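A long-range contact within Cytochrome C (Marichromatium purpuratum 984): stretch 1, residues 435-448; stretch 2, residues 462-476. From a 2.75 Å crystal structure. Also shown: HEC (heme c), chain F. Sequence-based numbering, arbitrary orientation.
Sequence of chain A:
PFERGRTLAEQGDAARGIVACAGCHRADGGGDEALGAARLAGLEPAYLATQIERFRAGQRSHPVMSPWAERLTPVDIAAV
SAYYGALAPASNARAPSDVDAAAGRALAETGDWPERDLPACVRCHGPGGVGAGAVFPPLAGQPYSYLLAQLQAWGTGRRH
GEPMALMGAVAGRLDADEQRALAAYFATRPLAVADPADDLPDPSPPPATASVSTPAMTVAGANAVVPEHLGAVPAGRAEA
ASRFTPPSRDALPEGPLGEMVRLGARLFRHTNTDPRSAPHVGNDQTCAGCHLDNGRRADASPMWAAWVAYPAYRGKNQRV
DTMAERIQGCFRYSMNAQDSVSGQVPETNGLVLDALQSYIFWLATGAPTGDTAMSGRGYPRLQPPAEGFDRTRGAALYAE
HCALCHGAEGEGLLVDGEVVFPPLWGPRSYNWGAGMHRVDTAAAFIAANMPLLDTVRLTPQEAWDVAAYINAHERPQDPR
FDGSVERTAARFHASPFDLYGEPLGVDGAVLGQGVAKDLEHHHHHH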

# COMPACT_ATOMS: atom_id res chain seq x y z
N GLY A 435 4.30 -18.43 11.72
CA GLY A 435 5.14 -19.09 10.74
C GLY A 435 6.43 -19.63 11.33
O GLY A 435 6.94 -20.66 10.86
N MET A 436 6.99 -18.93 12.33
CA MET A 436 8.23 -19.37 12.97
C MET A 436 8.08 -20.70 13.73
O MET A 436 9.10 -21.33 14.06
CB MET A 436 8.72 -18.27 13.92
CG MET A 436 10.17 -18.42 14.39
SD MET A 436 11.40 -18.28 13.02
CE MET A 436 11.57 -16.48 12.87
N HIS A 437 6.86 -21.17 14.02
CA HIS A 437 6.71 -22.48 14.66
C HIS A 437 6.99 -23.62 13.69
O HIS A 437 7.10 -24.76 14.13
CB HIS A 437 5.29 -22.63 15.28
CG HIS A 437 4.29 -23.31 14.39
ND1 HIS A 437 3.51 -22.62 13.49
CD2 HIS A 437 3.96 -24.62 14.25
CE1 HIS A 437 2.74 -23.48 12.83
NE2 HIS A 437 2.99 -24.70 13.27
N ARG A 438 7.10 -23.36 12.39
CA ARG A 438 7.43 -24.42 11.44
C ARG A 438 8.93 -24.68 11.44
O ARG A 438 9.74 -23.77 11.62
CB ARG A 438 7.03 -24.07 10.00
CG ARG A 438 5.56 -24.19 9.70
CD ARG A 438 5.25 -23.78 8.31
NE ARG A 438 5.88 -24.59 7.26
CZ ARG A 438 5.25 -25.48 6.49
NH1 ARG A 438 3.95 -25.71 6.63
NH2 ARG A 438 5.92 -26.14 5.55
N VAL A 439 9.28 -25.95 11.20
CA VAL A 439 10.67 -26.36 11.28
C VAL A 439 11.46 -25.81 10.11
O VAL A 439 12.55 -25.28 10.28
CB VAL A 439 10.77 -27.89 11.38
CG1 VAL A 439 12.19 -28.33 11.35
CG2 VAL A 439 10.17 -28.38 12.67
N ASP A 440 10.88 -25.89 8.90
CA ASP A 440 11.57 -25.38 7.70
C ASP A 440 11.76 -23.87 7.76
O ASP A 440 12.83 -23.36 7.43
CB ASP A 440 10.85 -25.76 6.40
CG ASP A 440 9.37 -25.32 6.36
OD1 ASP A 440 8.76 -25.44 5.26
OD2 ASP A 440 8.78 -24.93 7.40
N THR A 441 10.74 -23.15 8.21
CA THR A 441 10.86 -21.70 8.27
C THR A 441 11.89 -21.28 9.31
O THR A 441 12.75 -20.44 9.03
CB THR A 441 9.51 -21.09 8.55
OG1 THR A 441 8.64 -21.43 7.48
CG2 THR A 441 9.63 -19.63 8.64
N ALA A 442 11.81 -21.83 10.52
CA ALA A 442 12.76 -21.45 11.55
C ALA A 442 14.16 -21.94 11.21
O ALA A 442 15.15 -21.28 11.54
CB ALA A 442 12.33 -21.98 12.90
N ALA A 443 14.26 -23.08 10.55
CA ALA A 443 15.60 -23.53 10.18
C ALA A 443 16.23 -22.56 9.20
O ALA A 443 17.42 -22.25 9.29
CB ALA A 443 15.54 -24.92 9.57
N ALA A 444 15.44 -22.05 8.27
CA ALA A 444 16.01 -21.11 7.33
C ALA A 444 16.40 -19.81 8.02
O ALA A 444 17.44 -19.22 7.73
CB ALA A 444 15.04 -20.87 6.21
N PHE A 445 15.58 -19.35 8.96
CA PHE A 445 15.97 -18.15 9.69
C PHE A 445 17.28 -18.37 10.41
O PHE A 445 18.20 -17.55 10.31
CB PHE A 445 14.90 -17.77 10.68
CG PHE A 445 15.30 -16.63 11.57
CD1 PHE A 445 15.35 -15.35 11.08
CD2 PHE A 445 15.62 -16.84 12.90
CE1 PHE A 445 15.70 -14.29 11.90
CE2 PHE A 445 15.98 -15.80 13.71
CZ PHE A 445 16.02 -14.51 13.21
N ILE A 446 17.38 -19.48 11.14
CA ILE A 446 18.53 -19.75 12.00
C ILE A 446 19.82 -19.88 11.18
O ILE A 446 20.85 -19.24 11.50
CB ILE A 446 18.26 -21.01 12.84
CG1 ILE A 446 17.29 -20.69 13.99
CG2 ILE A 446 19.59 -21.64 13.35
CD1 ILE A 446 16.61 -21.90 14.58
N ALA A 447 19.80 -20.75 10.17
CA ALA A 447 21.01 -20.98 9.38
C ALA A 447 21.61 -19.69 8.90
O ALA A 447 22.84 -19.52 8.92
CB ALA A 447 20.70 -21.84 8.16
N ALA A 448 20.76 -18.74 8.51
CA ALA A 448 21.21 -17.46 7.96
C ALA A 448 21.46 -16.38 9.00
O ALA A 448 22.21 -15.44 8.72
CB ALA A 448 20.20 -16.92 6.95
N GLU A 462 22.50 -28.69 10.95
CA GLU A 462 22.47 -28.22 12.32
C GLU A 462 21.27 -27.29 12.50
O GLU A 462 20.52 -27.38 13.48
CB GLU A 462 23.79 -27.52 12.69
CG GLU A 462 25.01 -28.45 12.85
CD GLU A 462 26.38 -27.75 12.82
OE1 GLU A 462 26.49 -26.53 12.65
OE2 GLU A 462 27.40 -28.45 12.89
N ALA A 463 21.04 -26.40 11.53
CA ALA A 463 19.89 -25.51 11.62
C ALA A 463 18.60 -26.28 11.69
O ALA A 463 17.73 -25.97 12.51
CB ALA A 463 19.86 -24.56 10.43
N TRP A 464 18.45 -27.31 10.85
CA TRP A 464 17.27 -28.16 10.91
C TRP A 464 17.10 -28.82 12.28
O TRP A 464 15.99 -28.88 12.82
CB TRP A 464 17.33 -29.26 9.87
CG TRP A 464 17.04 -28.88 8.47
CD1 TRP A 464 17.92 -28.74 7.45
CD2 TRP A 464 15.75 -28.62 7.92
NE1 TRP A 464 17.27 -28.41 6.30
CE2 TRP A 464 15.93 -28.33 6.57
CE3 TRP A 464 14.45 -28.60 8.46
CZ2 TRP A 464 14.86 -28.01 5.73
CZ3 TRP A 464 13.41 -28.29 7.64
CH2 TRP A 464 13.61 -28.00 6.28
N ASP A 465 18.18 -29.35 12.85
CA ASP A 465 18.04 -30.02 14.13
C ASP A 465 17.68 -29.03 15.24
O ASP A 465 16.81 -29.31 16.07
CB ASP A 465 19.31 -30.82 14.46
CG ASP A 465 19.56 -31.97 13.44
OD1 ASP A 465 18.60 -32.41 12.76
OD2 ASP A 465 20.72 -32.42 13.29
N VAL A 466 18.31 -27.84 15.27
CA VAL A 466 17.99 -26.89 16.34
C VAL A 466 16.57 -26.38 16.18
O VAL A 466 15.88 -26.09 17.16
CB VAL A 466 18.94 -25.70 16.42
CG1 VAL A 466 18.81 -25.10 17.82
CG2 VAL A 466 20.32 -26.11 16.24
N ALA A 467 16.14 -26.19 14.93
CA ALA A 467 14.80 -25.70 14.67
C ALA A 467 13.76 -26.69 15.16
O ALA A 467 12.77 -26.30 15.80
CB ALA A 467 14.62 -25.42 13.19
N ALA A 468 13.98 -27.98 14.90
CA ALA A 468 13.07 -29.00 15.40
C ALA A 468 13.10 -29.09 16.93
O ALA A 468 12.05 -29.33 17.55
CB ALA A 468 13.39 -30.33 14.75
N TYR A 469 14.26 -28.89 17.58
CA TYR A 469 14.26 -28.88 19.04
C TYR A 469 13.41 -27.72 19.58
O TYR A 469 12.54 -27.93 20.43
CB TYR A 469 15.69 -28.79 19.58
CG TYR A 469 15.80 -28.50 21.08
CD1 TYR A 469 15.47 -29.45 22.02
CD2 TYR A 469 16.24 -27.30 21.55
CE1 TYR A 469 15.57 -29.20 23.41
CE2 TYR A 469 16.35 -27.05 22.94
CZ TYR A 469 16.01 -28.01 23.85
OH TYR A 469 16.12 -27.77 25.20
N ILE A 470 13.65 -26.51 19.11
CA ILE A 470 12.93 -25.32 19.58
C ILE A 470 11.43 -25.49 19.40
O ILE A 470 10.63 -25.25 20.31
CB ILE A 470 13.42 -24.08 18.80
CG1 ILE A 470 14.69 -23.55 19.40
CG2 ILE A 470 12.34 -22.98 18.76
CD1 ILE A 470 15.45 -22.58 18.44
N ASN A 471 11.01 -25.85 18.19
CA ASN A 471 9.60 -25.84 17.87
C ASN A 471 8.89 -27.13 18.27
O ASN A 471 7.79 -27.39 17.80
CB ASN A 471 9.44 -25.55 16.38
CG ASN A 471 9.63 -24.07 16.07
OD1 ASN A 471 9.27 -23.20 16.90
ND2 ASN A 471 10.18 -23.76 14.88
N ALA A 472 9.50 -27.92 19.14
CA ALA A 472 8.82 -29.07 19.70
C ALA A 472 8.44 -28.84 21.15
O ALA A 472 8.07 -29.78 21.85
CB ALA A 472 9.69 -30.31 19.53
N HIS A 473 8.45 -27.60 21.57
CA HIS A 473 8.05 -27.19 22.91
C HIS A 473 6.65 -26.58 22.88
O HIS A 473 6.18 -26.10 21.84
CB HIS A 473 9.03 -26.13 23.46
CG HIS A 473 10.40 -26.65 23.76
ND1 HIS A 473 11.37 -26.81 22.79
CD2 HIS A 473 10.98 -27.00 24.93
CE1 HIS A 473 12.48 -27.26 23.35
NE2 HIS A 473 12.27 -27.38 24.65
N GLU A 474 5.99 -26.57 24.03
CA GLU A 474 4.70 -25.89 24.01
C GLU A 474 4.91 -24.39 23.97
O GLU A 474 5.94 -23.86 24.39
CB GLU A 474 3.84 -26.24 25.24
CG GLU A 474 3.11 -27.57 25.12
CD GLU A 474 2.00 -27.59 24.05
OE1 GLU A 474 1.55 -26.52 23.60
OE2 GLU A 474 1.60 -28.71 23.64
N ARG A 475 3.89 -23.71 23.48
CA ARG A 475 3.81 -22.25 23.35
C ARG A 475 2.33 -21.95 23.27
O ARG A 475 1.54 -22.90 23.20
CB ARG A 475 4.52 -21.77 22.08
CG ARG A 475 3.89 -22.38 20.80
CD ARG A 475 4.61 -21.97 19.53
NE ARG A 475 5.97 -22.53 19.48
CZ ARG A 475 7.06 -21.89 19.89
NH1 ARG A 475 6.99 -20.66 20.40
NH2 ARG A 475 8.22 -22.50 19.80
N PRO A 476 1.91 -20.69 23.23
CA PRO A 476 0.48 -20.39 23.27
C PRO A 476 -0.29 -21.04 22.13
O PRO A 476 0.21 -21.24 21.02
CB PRO A 476 0.43 -18.87 23.18
CG PRO A 476 1.73 -18.43 23.80
CD PRO A 476 2.72 -19.46 23.30
FE HEC F . 18.91 -15.70 18.58
CHA HEC F . 16.30 -13.60 17.63
CHB HEC F . 17.16 -18.50 17.44
CHC HEC F . 21.71 -17.66 19.17
CHD HEC F . 20.44 -13.03 20.31
NA HEC F . 17.05 -16.00 17.70
C1A HEC F . 16.14 -15.05 17.42
C2A HEC F . 14.91 -15.62 16.82
C3A HEC F . 15.17 -17.04 16.75
C4A HEC F . 16.53 -17.17 17.33
CMA HEC F . 14.24 -18.09 16.20
CAA HEC F . 13.66 -14.95 16.34
CBA HEC F . 12.48 -15.57 17.08
CGA HEC F . 11.77 -14.61 18.01
O1A HEC F . 12.17 -13.44 18.07
O2A HEC F . 10.82 -15.07 18.68
NB HEC F . 19.34 -17.71 18.34
C1B HEC F . 18.54 -18.66 17.88
C2B HEC F . 19.19 -19.99 17.84
C3B HEC F . 20.53 -19.75 18.34
C4B HEC F . 20.52 -18.29 18.60
CMB HEC F . 18.58 -21.28 17.40
CAB HEC F . 21.67 -20.71 18.51
CBB HEC F . 21.98 -21.29 17.15
NC HEC F . 20.73 -15.41 19.57
C1C HEC F . 21.70 -16.30 19.70
C2C HEC F . 22.85 -15.82 20.49
C3C HEC F . 22.49 -14.46 20.84
C4C HEC F . 21.14 -14.32 20.23
CMC HEC F . 24.07 -16.60 20.86
CAC HEC F . 23.20 -13.43 21.67
CBC HEC F . 24.61 -13.11 21.31
ND HEC F . 18.46 -13.69 18.89
C1D HEC F . 19.18 -12.79 19.58
C2D HEC F . 18.56 -11.44 19.54
C3D HEC F . 17.35 -11.62 18.74
C4D HEC F . 17.39 -13.04 18.39
CMD HEC F . 19.02 -10.18 20.16
CAD HEC F . 16.36 -10.56 18.41
CBD HEC F . 16.98 -9.71 17.32
CGD HEC F . 16.69 -8.22 17.50
O1D HEC F . 16.06 -7.79 18.48
O2D HEC F . 17.13 -7.44 16.66
O HOH W 1 6.48 -27.28 15.08

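The two stretches pack as a pair of helices, 439-448 and 462-470, whose axes approach to 8.1 Å with an angle of 126° between their N-to-C directions. Together they bury 616 Å². Small apolar side chains fill the middle of the contact, but Asn471 has the largest area covered, and Trp464 and Ile446 also contribute substantially; one direct hydrogen bond lies near the start of stretch 1.

That bond is made by the 3-10 segment that opens the stretch. The side chain of Met436 leads away from stretch 2, but its carbonyl accepts a hydrogen bond from Asn471, with ND2 of Asn471 2.8 Å from O of Met436. Asn471 is the first residue to leave helical geometry at the end of its helix, and its side chain (chi1 m) points toward stretch 1, so its amide reaches backbone that no helical hydrogen bond covers at this turn. At His437 the link continues through solvent: water 1 donates to both His437 O (2.8 Å) and Asn471 O (3.0 Å), tying the two main chains together where their CA atoms lie 5.5 Å apart. CB of His437 also rests 4.3 Å from NE of Arg475, a contact between the alkyl part of one side chain and the guanidinium of the other.

Arg438, at the N-cap position, turns away from the interface and forms a salt bridge with Asp440 in its own stretch, NE of Arg438 lying 2.9 Å from OD2 of Asp440.

Val439 begins the apolar packing. Its CG1 meets the edge of the Trp464 ring, 3.7 Å from CE3, and also lies 4.1 Å from CB of Ala468. The tryptophan CB points sideways, but the end of the side chain comes nearer, bringing the indole alongside the first turn of the opposing helix. The charged end of Asp440, held by Arg438, is engaged away from stretch 2, while CA of Asp440 lies 3.4 Å from CZ3 of Trp464.

The centre of the contact is built from alanines, whose single methyl groups suit a close approach of backbones. Ala442 places its CB 3.4 Å from ND2 of Asn471 and 4.1 Å from CB of Ala467. Ala443 points directly toward stretch 2; CA of Ala443 is 4.9 Å from CA of Ala463, and O of Ala443 is 3.5 Å from CB of Ala463. The methyl of Ala443 also lies over one face of Trp464, 4.3 Å from the centroid of the six-membered ring, in a CH-pi contact. Ala467 answers from the other helix as a knob in a hole formed by Val439, Ala442, Ala443 and Ile446, with its CB 3.8 Å from CB of Ala443.

Farther along, Phe445 is out of reach of stretch 2 and instead packs against the heme, its CE2 3.3 Å from HEC C2A. Ile446 serves both partners. Its CG2 lies 4.1 Å from CB of Ala463, and its CD1 lies 4.1 Å from CD1 of Ile470 and 3.5 Å from HEC CMB. Ala447 completes the contact, its CB 3.6 Å from CB of Ala463.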